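PDB 6SXT: alpha-L-arabinofuranosidase B, which hydrolyses terminal non-reducing alpha-L-arabinofuranosyl residues from arabinoxylan, L-arabinan and arabinogalactan, retaining the anomeric configuration. Local coordinates for residues L104-G109 against S439-Y444; A32-Q37 against C70-I75; G109-L114 against G320-G325. All coordinates share one frame; numbering follows the deposited sequence.

Interaction 1: L104-G109 against S439-Y444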
ATOM      1  N   LEU A 104      -7.253  -3.125  -7.147  1.00 16.09           N
ATOM      2  CA  LEU A 104      -6.625  -1.784  -7.229  1.00 16.11           C
ATOM      3  C   LEU A 104      -6.444  -1.211  -5.826  1.00 15.96           C
ATOM      4  O   LEU A 104      -7.241  -1.457  -4.899  1.00 16.22           O
ATOM      5  CB  LEU A 104      -7.489  -0.872  -8.080  1.00 15.94           C
ATOM      6  CG  LEU A 104      -7.600  -1.279  -9.549  1.00 17.20           C
ATOM      7  CD1 LEU A 104      -8.637  -0.416 -10.205  1.00 19.16           C
ATOM      8  CD2 LEU A 104      -6.296  -1.177 -10.248  1.00 18.12           C
ATOM      9  N   ALA A 105      -5.453  -0.342  -5.688  1.00 14.85           N
ATOM     10  CA  ALA A 105      -5.226   0.389  -4.434  1.00 14.87           C
ATOM     11  C   ALA A 105      -6.183   1.542  -4.277  1.00 14.79           C
ATOM     12  O   ALA A 105      -6.506   2.242  -5.251  1.00 14.73           O
ATOM     13  CB  ALA A 105      -3.791   0.876  -4.351  1.00 16.12           C
ATOM     14  N   SER A 106      -6.507   1.846  -3.023  1.00 14.67           N
ATOM     15  CA  SER A 106      -7.105   3.122  -2.650  1.00 13.95           C
ATOM     16  C   SER A 106      -6.195   4.255  -3.125  1.00 14.92           C
ATOM     17  O   SER A 106      -4.984   4.089  -3.110  1.00 15.79           O
ATOM     18  CB  SER A 106      -7.225   3.182  -1.132  1.00 15.51           C
ATOM     19  OG  SER A 106      -7.657   4.455  -0.717  1.00 17.11           O
ATOM     20  N   ALA A 107      -6.783   5.397  -3.412  1.00 15.06           N
ATOM     21  CA  ALA A 107      -5.972   6.593  -3.679  1.00 15.32           C
ATOM     22  C   ALA A 107      -5.546   7.315  -2.407  1.00 15.00           C
ATOM     23  O   ALA A 107      -4.677   8.181  -2.491  1.00 14.91           O
ATOM     24  CB  ALA A 107      -6.774   7.523  -4.519  1.00 15.87           C
ATOM     25  N   ILE A 108      -6.003   6.920  -1.211  1.00 15.09           N
ATOM     26  CA  ILE A 108      -5.831   7.768   0.004  1.00 14.62           C
ATOM     27  C   ILE A 108      -5.215   7.004   1.170  1.00 16.25           C
ATOM     28  O   ILE A 108      -5.226   7.547   2.281  1.00 18.38           O
ATOM     29  CB  ILE A 108      -7.153   8.444   0.424  1.00 15.62           C
ATOM     30  CG1 ILE A 108      -8.286   7.468   0.752  1.00 15.42           C
ATOM     31  CG2 ILE A 108      -7.567   9.422  -0.652  1.00 17.05           C
ATOM     32  CD1 ILE A 108      -9.477   8.047   1.433  1.00 16.57           C
ATOM     33  N   GLY A 109      -4.678   5.820   0.955  1.00 14.74           N
ATOM     34  CA  GLY A 109      -4.101   5.078   2.076  1.00 15.09           C
ATOM     35  C   GLY A 109      -2.701   5.518   2.457  1.00 15.29           C
ATOM     36  O   GLY A 109      -2.224   5.110   3.517  1.00 15.21           O
ATOM     37  N   SER A 439      -5.676  -0.804   7.380  1.00 15.47           N
ATOM     38  CA  SER A 439      -4.938  -1.868   6.695  1.00 16.00           C
ATOM     39  C   SER A 439      -5.533  -2.124   5.286  1.00 15.84           C
ATOM     40  O   SER A 439      -4.794  -2.576   4.401  1.00 15.75           O
ATOM     41  CB  SER A 439      -4.885  -3.111   7.517  1.00 17.45           C
ATOM     42  OG  SER A 439      -6.187  -3.604   7.755  1.00 16.93           O
ATOM     43  N   TYR A 440      -6.811  -1.842   5.087  1.00 16.25           N
ATOM     44  CA  TYR A 440      -7.508  -1.999   3.793  1.00 15.71           C
ATOM     45  C   TYR A 440      -8.243  -0.716   3.497  1.00 16.12           C
ATOM     46  O   TYR A 440      -9.461  -0.599   3.696  1.00 16.75           O
ATOM     47  CB  TYR A 440      -8.491  -3.182   3.792  1.00 16.48           C
ATOM     48  CG  TYR A 440      -7.892  -4.543   3.721  1.00 16.29           C
ATOM     49  CD1 TYR A 440      -7.270  -5.112   4.834  1.00 18.53           C
ATOM     50  CD2 TYR A 440      -7.954  -5.287   2.534  1.00 18.19           C
ATOM     51  CE1 TYR A 440      -6.767  -6.411   4.784  1.00 19.93           C
ATOM     52  CE2 TYR A 440      -7.422  -6.556   2.473  1.00 19.28           C
ATOM     53  CZ  TYR A 440      -6.892  -7.126   3.603  1.00 20.81           C
ATOM     54  OH  TYR A 440      -6.404  -8.409   3.547  1.00 24.10           O
ATOM     55  N   PRO A 441      -7.526   0.346   3.036  1.00 16.07           N
ATOM     56  CA  PRO A 441      -8.156   1.645   2.900  1.00 16.60           C
ATOM     57  C   PRO A 441      -9.182   1.832   1.788  1.00 15.00           C
ATOM     58  O   PRO A 441      -9.800   2.880   1.717  1.00 15.94           O
ATOM     59  CB  PRO A 441      -6.969   2.607   2.743  1.00 17.63           C
ATOM     60  CG  PRO A 441      -5.890   1.712   2.159  1.00 16.58           C
ATOM     61  CD  PRO A 441      -6.062   0.365   2.850  1.00 17.59           C
ATOM     62  N   THR A 442      -9.401   0.777   1.022  1.00 14.98           N
ATOM     63  CA  THR A 442     -10.569   0.747   0.125  1.00 15.05           C
ATOM     64  C   THR A 442     -11.865   0.437   0.904  1.00 16.57           C
ATOM     65  O   THR A 442     -12.932   0.507   0.301  1.00 17.62           O
ATOM     66  CB  THR A 442     -10.438  -0.313  -0.965  1.00 16.38           C
ATOM     67  OG1 THR A 442     -10.193  -1.601  -0.376  1.00 17.51           O
ATOM     68  CG2 THR A 442      -9.277   0.028  -1.889  1.00 15.80           C
ATOM     69  N   ARG A 443     -11.716   0.088   2.178  1.00 16.83           N
ATOM     70  CA  ARG A 443     -12.883  -0.366   2.977  1.00 16.78           C
ATOM     71  C   ARG A 443     -13.132   0.508   4.179  1.00 17.04           C
ATOM     72  O   ARG A 443     -12.208   1.062   4.768  1.00 17.23           O
ATOM     73  CB  ARG A 443     -12.642  -1.812   3.371  1.00 16.21           C
ATOM     74  CG  ARG A 443     -12.654  -2.770   2.183  1.00 17.78           C
ATOM     75  CD  ARG A 443     -12.297  -4.201   2.549  1.00 18.85           C
ATOM     76  NE  ARG A 443     -12.416  -5.028   1.360  1.00 19.64           N
ATOM     77  CZ  ARG A 443     -13.556  -5.514   0.858  1.00 22.25           C
ATOM     78  NH1 ARG A 443     -14.690  -5.351   1.493  1.00 20.02           N
ATOM     79  NH2 ARG A 443     -13.554  -6.132  -0.315  1.00 23.63           N
ATOM     80  N   TYR A 444     -14.416   0.576   4.531  1.00 16.43           N
ATOM     81  CA  TYR A 444     -14.963   1.454   5.550  1.00 16.20           C
ATOM     82  C   TYR A 444     -15.949   0.698   6.425  1.00 16.92           C
ATOM     83  O   TYR A 444     -16.584  -0.224   5.932  1.00 18.00           O
ATOM     84  CB  TYR A 444     -15.755   2.594   4.905  1.00 17.10           C
ATOM     85  CG  TYR A 444     -14.920   3.607   4.151  1.00 17.17           C
ATOM     86  CD1 TYR A 444     -14.502   3.367   2.875  1.00 17.34           C
ATOM     87  CD2 TYR A 444     -14.580   4.806   4.749  1.00 17.37           C
ATOM     88  CE1 TYR A 444     -13.658   4.261   2.235  1.00 18.47           C
ATOM     89  CE2 TYR A 444     -13.801   5.739   4.096  1.00 18.33           C
ATOM     90  CZ  TYR A 444     -13.367   5.463   2.825  1.00 18.17           C
ATOM     91  OH  TYR A 444     -12.583   6.405   2.159  1.00 19.35           O
TER
HETATM   92  O   HOH W   1     -10.364   4.549  -0.307  1.00 20.46           O
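Ser106 and Thr442 bring the backbones to 5.0 Å between their CA atoms, where the corner that follows strand 105-106 meets a type I beta turn, Tyr440 to Arg443, closed by the bond from Arg443 N to Tyr440 O. Ser106 CB touches two side chains of this turn, 3.8 Å from Pro441 CG and equally near Thr442 CG2. The Thr442 methyl also reaches the backbone, CG2 lying 3.5 Å from Ser106 N. Further round the corner, Pro441 CG rests on Gly109 CA at 3.8 Å; with no side chain on Gly109, the ring can come this close. The hydroxyl of Ser106 points OG anti to its own N (chi1 173°) and has two uses. It accepts a nearly straight bond from Ile108 N (3.0 Å, 169°), forming an ST turn, and it pairs with a water 2.7 Å from Ser106 OG. That water donates to Pro441 O at 2.7 Å and so carries the polar link between the segments. At the other end, Ile108 CD1 approaches Tyr444 OH to 3.6 Å, the side chains crossing at about a right angle, while the hydroxyl itself bonds to Gln425. On the far side of the turn Ser439 OG bonds to NE2 of the substrate-binding His400, whose ring meets that of Tyr440, planes at about 90°. The arrangement is an interdomain interface: a corner of the catalytic domain is seated on a loop of the beta-trefoil arabinose-binding domain.

Interaction 2: A32-Q37 against C70-I75. With EDO (1,2-ethanediol), chain B.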
ATOM      1  N   ALA A  32       0.747  13.056 -17.245  1.00 16.74           N
ATOM      2  CA  ALA A  32      -0.005  12.374 -16.195  1.00 14.92           C
ATOM      3  C   ALA A  32       0.913  11.426 -15.421  1.00 15.03           C
ATOM      4  O   ALA A  32       1.649  10.625 -15.995  1.00 15.33           O
ATOM      5  CB  ALA A  32      -1.155  11.608 -16.748  1.00 16.87           C
ATOM      6  N   LEU A  33       0.792  11.498 -14.112  1.00 14.41           N
ATOM      7  CA  LEU A  33       1.504  10.590 -13.194  1.00 14.21           C
ATOM      8  C   LEU A  33       0.687   9.336 -12.947  1.00 14.10           C
ATOM      9  O   LEU A  33       1.270   8.221 -12.890  1.00 14.45           O
ATOM     10  CB  LEU A  33       1.729  11.301 -11.865  1.00 14.88           C
ATOM     11  CG  LEU A  33       2.644  12.513 -11.881  1.00 14.92           C
ATOM     12  CD1 LEU A  33       2.544  13.278 -10.574  1.00 14.98           C
ATOM     13  CD2 LEU A  33       4.045  12.105 -12.160  1.00 16.58           C
ATOM     14  N   TYR A  34      -0.624   9.486 -12.794  1.00 14.03           N
ATOM     15  CA  TYR A  34      -1.521   8.354 -12.492  1.00 13.45           C
ATOM     16  C   TYR A  34      -2.956   8.694 -12.874  1.00 14.12           C
ATOM     17  O   TYR A  34      -3.274   9.870 -13.094  1.00 14.71           O
ATOM     18  CB  TYR A  34      -1.393   7.920 -11.019  1.00 13.89           C
ATOM     19  CG  TYR A  34      -1.801   8.912  -9.979  1.00 14.12           C
ATOM     20  CD1 TYR A  34      -0.941   9.897  -9.556  1.00 13.81           C
ATOM     21  CD2 TYR A  34      -3.042   8.833  -9.344  1.00 14.01           C
ATOM     22  CE1 TYR A  34      -1.271  10.759  -8.527  1.00 13.67           C
ATOM     23  CE2 TYR A  34      -3.416   9.726  -8.321  1.00 15.56           C
ATOM     24  CZ  TYR A  34      -2.490  10.654  -7.872  1.00 13.87           C
ATOM     25  OH  TYR A  34      -2.805  11.550  -6.889  1.00 15.83           O
ATOM     26  N   GLN A  35      -3.753   7.642 -12.952  1.00 14.79           N
ATOM     27  CA  GLN A  35      -5.199   7.729 -13.194  1.00 14.66           C
ATOM     28  C   GLN A  35      -5.968   7.305 -11.941  1.00 14.09           C
ATOM     29  O   GLN A  35      -5.571   6.337 -11.285  1.00 15.07           O
ATOM     30  CB  GLN A  35      -5.532   6.913 -14.413  1.00 14.80           C
ATOM     31  CG  GLN A  35      -6.995   7.084 -14.832  1.00 15.20           C
ATOM     32  CD  GLN A  35      -7.392   6.104 -15.903  1.00 17.63           C
ATOM     33  OE1 GLN A  35      -7.545   4.934 -15.644  1.00 18.11           O
ATOM     34  NE2 GLN A  35      -7.577   6.613 -17.124  1.00 18.91           N
ATOM     35  N   LEU A  36      -7.037   8.030 -11.701  1.00 15.12           N
ATOM     36  CA  LEU A  36      -8.019   7.747 -10.646  1.00 15.24           C
ATOM     37  C   LEU A  36      -9.311   7.246 -11.264  1.00 15.82           C
ATOM     38  O   LEU A  36      -9.678   7.755 -12.342  1.00 15.91           O
ATOM     39  CB  LEU A  36      -8.335   9.018  -9.891  1.00 14.95           C
ATOM     40  CG  LEU A  36      -7.222   9.597  -9.041  1.00 14.81           C
ATOM     41  CD1 LEU A  36      -7.523  11.049  -8.699  1.00 15.37           C
ATOM     42  CD2 LEU A  36      -7.024   8.757  -7.780  1.00 16.77           C
ATOM     43  N   GLN A  37     -10.034   6.420 -10.521  1.00 16.27           N
ATOM     44  CA  GLN A  37     -11.431   6.054 -10.838  1.00 15.94           C
ATOM     45  C   GLN A  37     -12.237   6.257  -9.569  1.00 17.04           C
ATOM     46  O   GLN A  37     -11.786   5.760  -8.523  1.00 16.64           O
ATOM     47  CB  GLN A  37     -11.556   4.635 -11.338  1.00 16.07           C
ATOM     48  CG  GLN A  37     -12.992   4.279 -11.730  1.00 18.18           C
ATOM     49  CD  GLN A  37     -13.062   2.865 -12.274  1.00 23.59           C
ATOM     50  OE1 GLN A  37     -12.222   2.001 -11.992  1.00 25.85           O
ATOM     51  NE2 GLN A  37     -14.007   2.628 -13.192  1.00 23.42           N
ATOM     52  N   CYS A  70     -12.026   6.529  -4.144  1.00 16.49           N
ATOM     53  CA  CYS A  70     -11.182   6.514  -5.359  1.00 16.29           C
ATOM     54  C   CYS A  70     -10.210   5.355  -5.306  1.00 17.17           C
ATOM     55  O   CYS A  70      -9.689   5.009  -4.227  1.00 16.60           O
ATOM     56  CB  CYS A  70     -10.418   7.799  -5.507  1.00 17.38           C
ATOM     57  SG  CYS A  70     -11.400   9.103  -6.297  1.00 18.98           S
ATOM     58  N   LEU A  71      -9.936   4.833  -6.491  1.00 15.15           N
ATOM     59  CA  LEU A  71      -8.927   3.805  -6.752  1.00 14.70           C
ATOM     60  C   LEU A  71      -7.908   4.397  -7.720  1.00 17.10           C
ATOM     61  O   LEU A  71      -8.284   5.213  -8.585  1.00 15.84           O
ATOM     62  CB  LEU A  71      -9.592   2.613  -7.411  1.00 15.14           C
ATOM     63  CG  LEU A  71     -10.628   1.877  -6.560  1.00 16.81           C
ATOM     64  CD1 LEU A  71     -11.294   0.767  -7.354  1.00 18.82           C
ATOM     65  CD2 LEU A  71     -10.010   1.334  -5.278  1.00 17.91           C
ATOM     66  N   ILE A  72      -6.666   3.973  -7.563  1.00 15.16           N
ATOM     67  CA  ILE A  72      -5.600   4.260  -8.548  1.00 14.86           C
ATOM     68  C   ILE A  72      -5.652   3.169  -9.606  1.00 14.98           C
ATOM     69  O   ILE A  72      -5.322   2.029  -9.333  1.00 15.42           O
ATOM     70  CB  ILE A  72      -4.234   4.389  -7.872  1.00 14.79           C
ATOM     71  CG1 ILE A  72      -4.228   5.574  -6.926  1.00 15.31           C
ATOM     72  CG2 ILE A  72      -3.143   4.517  -8.910  1.00 15.07           C
ATOM     73  CD1 ILE A  72      -3.046   5.561  -5.949  1.00 17.07           C
ATOM     74  N   THR A  73      -6.124   3.513 -10.803  1.00 14.67           N
ATOM     75  CA  THR A  73      -6.271   2.526 -11.898  1.00 15.49           C
ATOM     76  C   THR A  73      -4.962   2.337 -12.664  1.00 16.29           C
ATOM     77  O   THR A  73      -4.707   1.218 -13.142  1.00 17.28           O
ATOM     78  CB  THR A  73      -7.394   2.934 -12.851  1.00 16.70           C
ATOM     79  OG1 THR A  73      -7.194   4.313 -13.140  1.00 17.33           O
ATOM     80  CG2 THR A  73      -8.760   2.691 -12.261  1.00 19.43           C
ATOM     81  N   ILE A  74      -4.171   3.395 -12.848  1.00 14.81           N
ATOM     82  CA  ILE A  74      -2.962   3.313 -13.677  1.00 14.78           C
ATOM     83  C   ILE A  74      -1.885   4.138 -12.993  1.00 14.24           C
ATOM     84  O   ILE A  74      -2.170   5.256 -12.563  1.00 14.59           O
ATOM     85  CB  ILE A  74      -3.180   3.826 -15.111  1.00 15.16           C
ATOM     86  CG1 ILE A  74      -4.432   3.222 -15.764  1.00 17.58           C
ATOM     87  CG2 ILE A  74      -1.907   3.604 -15.964  1.00 16.00           C
ATOM     88  CD1 ILE A  74      -4.696   3.824 -17.139  1.00 18.83           C
ATOM     89  N   ILE A  75      -0.686   3.583 -12.931  1.00 14.13           N
ATOM     90  CA  ILE A  75       0.524   4.365 -12.596  1.00 14.32           C
ATOM     91  C   ILE A  75       1.280   4.481 -13.916  1.00 13.86           C
ATOM     92  O   ILE A  75       1.770   3.498 -14.448  1.00 15.58           O
ATOM     93  CB  ILE A  75       1.348   3.699 -11.488  1.00 14.84           C
ATOM     94  CG1 ILE A  75       0.504   3.401 -10.229  1.00 16.57           C
ATOM     95  CG2 ILE A  75       2.492   4.599 -11.134  1.00 15.94           C
ATOM     96  CD1 ILE A  75       1.079   2.326  -9.352  1.00 19.38           C
TER
HETATM   97  C1  EDO B 527      -9.414   1.425 -16.166  1.00 47.67           C
HETATM   98  O1  EDO B 527      -8.397   2.356 -16.628  1.00 39.89           O
HETATM   99  C2  EDO B 527     -10.843   1.857 -16.234  1.00 44.27           C
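Gln35 and Thr73 cross obliquely, their polar ends joined: Thr73 OG1 donates to Gln35 OE1 at 2.6 Å, in the amide plane and on a lone pair. Gln35 CG stands anti to its backbone N (chi1 -173°), and the extended chain beyond it passes Ile74, whose CD1 lies 3.4 Å from Gln35 OE1. Gln37 meets Thr73 at about a right angle, with Gln37 CB 3.5 Å from Thr73 CG2, and sends its NE2 on to Asp42 O. The opposite face is apolar: Leu36 CD2 touches Cys70 CB at 4.2 Å and lies in plane at the edge of the Tyr34 ring, whose hydroxyl bonds to Gln61. Between the two faces the strands run antiparallel. Gln35 N donates to Ile74 O, Thr73 N to Gln35 O, and Gln37 and Leu71 exchange two bonds, while the register slips by one residue between Gln35 and Leu36, a beta bulge that turns Thr73 toward the partner strand. A 1,2-ethanediol, probably from the crystallisation liquor, donates through O1 to Gln35 OE1 at 2.9 Å. In this crystal Gln35 OE1 thus accepts from two hydroxyls; that of Thr73 belongs to the protein and probably fixes the amide end, whereas apolar packing holds the face with Tyr34, Leu36 and Ile72.

Interaction 3: G109-L114 against G320-G325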
ATOM      1  N   GLY A 109      -4.678   5.820   0.955  1.00 14.74           N
ATOM      2  CA  GLY A 109      -4.101   5.078   2.076  1.00 15.09           C
ATOM      3  C   GLY A 109      -2.701   5.518   2.457  1.00 15.29           C
ATOM      4  O   GLY A 109      -2.224   5.110   3.517  1.00 15.21           O
ATOM      5  N   ALA A 110      -2.024   6.332   1.645  1.00 13.85           N
ATOM      6  CA  ALA A 110      -0.612   6.671   1.886  1.00 14.20           C
ATOM      7  C   ALA A 110      -0.369   8.160   1.673  1.00 16.10           C
ATOM      8  O   ALA A 110       0.456   8.556   0.849  1.00 15.80           O
ATOM      9  CB  ALA A 110       0.277   5.838   1.021  1.00 16.43           C
ATOM     10  N   PRO A 111      -1.009   9.015   2.463  1.00 15.08           N
ATOM     11  CA  PRO A 111      -0.748  10.448   2.382  1.00 14.87           C
ATOM     12  C   PRO A 111       0.662  10.745   2.891  1.00 15.76           C
ATOM     13  O   PRO A 111       1.116  10.192   3.906  1.00 15.87           O
ATOM     14  CB  PRO A 111      -1.780  11.100   3.300  1.00 15.80           C
ATOM     15  CG  PRO A 111      -2.055   9.995   4.345  1.00 17.22           C
ATOM     16  CD  PRO A 111      -1.982   8.702   3.549  1.00 15.52           C
ATOM     17  N   VAL A 112       1.322  11.667   2.228  1.00 14.56           N
ATOM     18  CA  VAL A 112       2.653  12.188   2.582  1.00 14.22           C
ATOM     19  C   VAL A 112       2.659  13.690   2.307  1.00 14.40           C
ATOM     20  O   VAL A 112       1.734  14.187   1.639  1.00 14.90           O
ATOM     21  CB  VAL A 112       3.782  11.493   1.810  1.00 15.32           C
ATOM     22  CG1 VAL A 112       3.891  10.036   2.237  1.00 16.51           C
ATOM     23  CG2 VAL A 112       3.584  11.676   0.310  1.00 16.72           C
ATOM     24  N   THR A 113       3.731  14.343   2.718  1.00 14.66           N
ATOM     25  CA  THR A 113       4.110  15.617   2.127  1.00 14.24           C
ATOM     26  C   THR A 113       5.481  15.451   1.519  1.00 15.35           C
ATOM     27  O   THR A 113       6.321  14.688   2.061  1.00 15.35           O
ATOM     28  CB  THR A 113       4.038  16.825   3.069  1.00 16.42           C
ATOM     29  OG1 THR A 113       4.860  16.566   4.218  1.00 17.16           O
ATOM     30  CG2 THR A 113       2.617  17.145   3.476  1.00 16.97           C
ATOM     31  N   LEU A 114       5.709  16.140   0.417  1.00 14.65           N
ATOM     32  CA  LEU A 114       7.048  16.285  -0.212  1.00 15.93           C
ATOM     33  C   LEU A 114       7.418  17.761  -0.094  1.00 16.45           C
ATOM     34  O   LEU A 114       6.676  18.603  -0.678  1.00 16.22           O
ATOM     35  CB  LEU A 114       7.019  15.823  -1.671  1.00 16.41           C
ATOM     36  CG  LEU A 114       7.256  14.336  -1.911  1.00 18.52           C
ATOM     37  CD1 LEU A 114       6.112  13.501  -1.359  1.00 23.56           C
ATOM     38  CD2 LEU A 114       7.381  14.084  -3.406  1.00 21.11           C
ATOM     39  N   GLY A 320       2.111  12.114   6.027  1.00 15.14           N
ATOM     40  CA  GLY A 320       0.970  12.999   5.876  1.00 15.91           C
ATOM     41  C   GLY A 320      -0.160  12.651   6.842  1.00 17.81           C
ATOM     42  O   GLY A 320      -0.092  11.618   7.523  1.00 18.66           O
ATOM     43  N   SER A 321      -1.172  13.489   6.914  1.00 17.30           N
ATOM     44  CA  SER A 321      -2.336  13.203   7.799  1.00 18.17           C
ATOM     45  C   SER A 321      -3.223  12.128   7.175  1.00 17.64           C
ATOM     46  O   SER A 321      -3.686  12.277   6.033  1.00 18.95           O
ATOM     47  CB  SER A 321      -3.113  14.460   8.051  1.00 21.90           C
ATOM     48  OG  SER A 321      -4.265  14.135   8.826  1.00 22.75           O
ATOM     49  N   LEU A 322      -3.557  11.114   7.962  1.00 17.65           N
ATOM     50  CA  LEU A 322      -4.530  10.078   7.590  1.00 16.76           C
ATOM     51  C   LEU A 322      -5.966  10.440   8.016  1.00 17.87           C
ATOM     52  O   LEU A 322      -6.864   9.669   7.675  1.00 19.09           O
ATOM     53  CB  LEU A 322      -4.133   8.787   8.327  1.00 18.00           C
ATOM     54  CG  LEU A 322      -3.008   8.015   7.641  1.00 17.48           C
ATOM     55  CD1 LEU A 322      -2.308   7.102   8.598  1.00 19.19           C
ATOM     56  CD2 LEU A 322      -3.500   7.242   6.419  1.00 18.68           C
ATOM     57  N   VAL A 323      -6.175  11.543   8.709  1.00 17.50           N
ATOM     58  CA  VAL A 323      -7.460  11.805   9.397  1.00 18.03           C
ATOM     59  C   VAL A 323      -8.067  13.094   8.878  1.00 20.07           C
ATOM     60  O   VAL A 323      -7.336  14.063   8.584  1.00 22.43           O
ATOM     61  CB  VAL A 323      -7.226  11.851  10.912  1.00 19.00           C
ATOM     62  CG1 VAL A 323      -8.502  12.189  11.658  1.00 25.44           C
ATOM     63  CG2 VAL A 323      -6.674  10.536  11.367  1.00 21.95           C
ATOM     64  N   SER A 324      -9.367  13.085   8.714  1.00 17.98           N
ATOM     65  CA  SER A 324     -10.146  14.308   8.469  1.00 19.52           C
ATOM     66  C   SER A 324     -11.484  14.213   9.188  1.00 18.98           C
ATOM     67  O   SER A 324     -11.851  13.111   9.657  1.00 19.10           O
ATOM     68  CB  SER A 324     -10.340  14.550   6.982  1.00 19.55           C
ATOM     69  OG  SER A 324     -11.192  13.607   6.390  1.00 19.21           O
ATOM     70  N   GLY A 325     -12.236  15.315   9.145  1.00 20.33           N
ATOM     71  CA  GLY A 325     -13.565  15.333   9.774  1.00 21.18           C
ATOM     72  C   GLY A 325     -13.458  15.503  11.289  1.00 21.12           C
ATOM     73  O   GLY A 325     -12.406  15.788  11.855  1.00 21.41           O
TER
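Pro111 and Gly320 form the tight part of this contact. Gly320 N donates to Pro111 O at 3.0 Å, a bent bond (142° at the hydrogen) in which the donor stands well above the carbonyl plane. The chains are pressed so close here that Val112 CA and Gly320 CA are 3.8 Å apart, an approach that depends on Gly320 carrying no side chain, since a CB there would clash with the peptide between Pro111 and Val112. The pyrrolidine ring then packs against the following residues. Pro111 CG meets the carbonyl oxygen of Ser321 at 3.3 Å, and Pro111 CB also lies near that oxygen, so the contact is one of aliphatic ring carbons with a peptide group. The ring also meets a side chain: Pro111 CD lies 3.6 Å from Leu322 CD2, with Pro111 CG close to the same methyl and the two side chains crossing at about a right angle. Leu322 CG stands beside its backbone N, anti to the carbonyl carbon (chi1 -81°), and the same CD2 extends the packing to Gly109 O, 3.8 Å from Leu322 CD2.

Beyond this the contact opens. Ser321 is exposed, its CB directed away from strand 111-114, and its hydroxyl serves its own loop by donating to Val323 O at 3.1 Å, on a lone pair in the carbonyl plane. From Val323 onward the chain leaves the strand altogether, and Ser324 OG bonds to Ala426 N. The junction follows strand 317-319, which pairs with strand 111-114; that strand pairs in turn with 117-124 in the large sheet of the catalytic domain. Pro111 also rests on Lys118 and Tyr120, while Gln384 holds Gly320 O and Leu322 N, and Leu322 packs on Cys423 of strand 422-426.

How the interactions relate
From the N terminus, interaction 2 closes first, a short loop that includes helix 58-64, and is complete before either of the others opens. Its strand 70-75 then takes strand 105-106 as the next neighbour in the four-stranded sheet, so interactions 1 and 2 touch directly: Ala105 O lies 2.9 Å from Ile72 N, a probable hydrogen bond. Interactions 1 and 3 are long-range closures that share Gly109, at the corner between strands 105-106 and 111-114; the 109-114/320-325 loop lies within the wider one from 104-109 to 439-444. Together they tie the small sheet and the large sheet of the catalytic domain to the loop 320-325 and a turn, both in the arabinose-binding region.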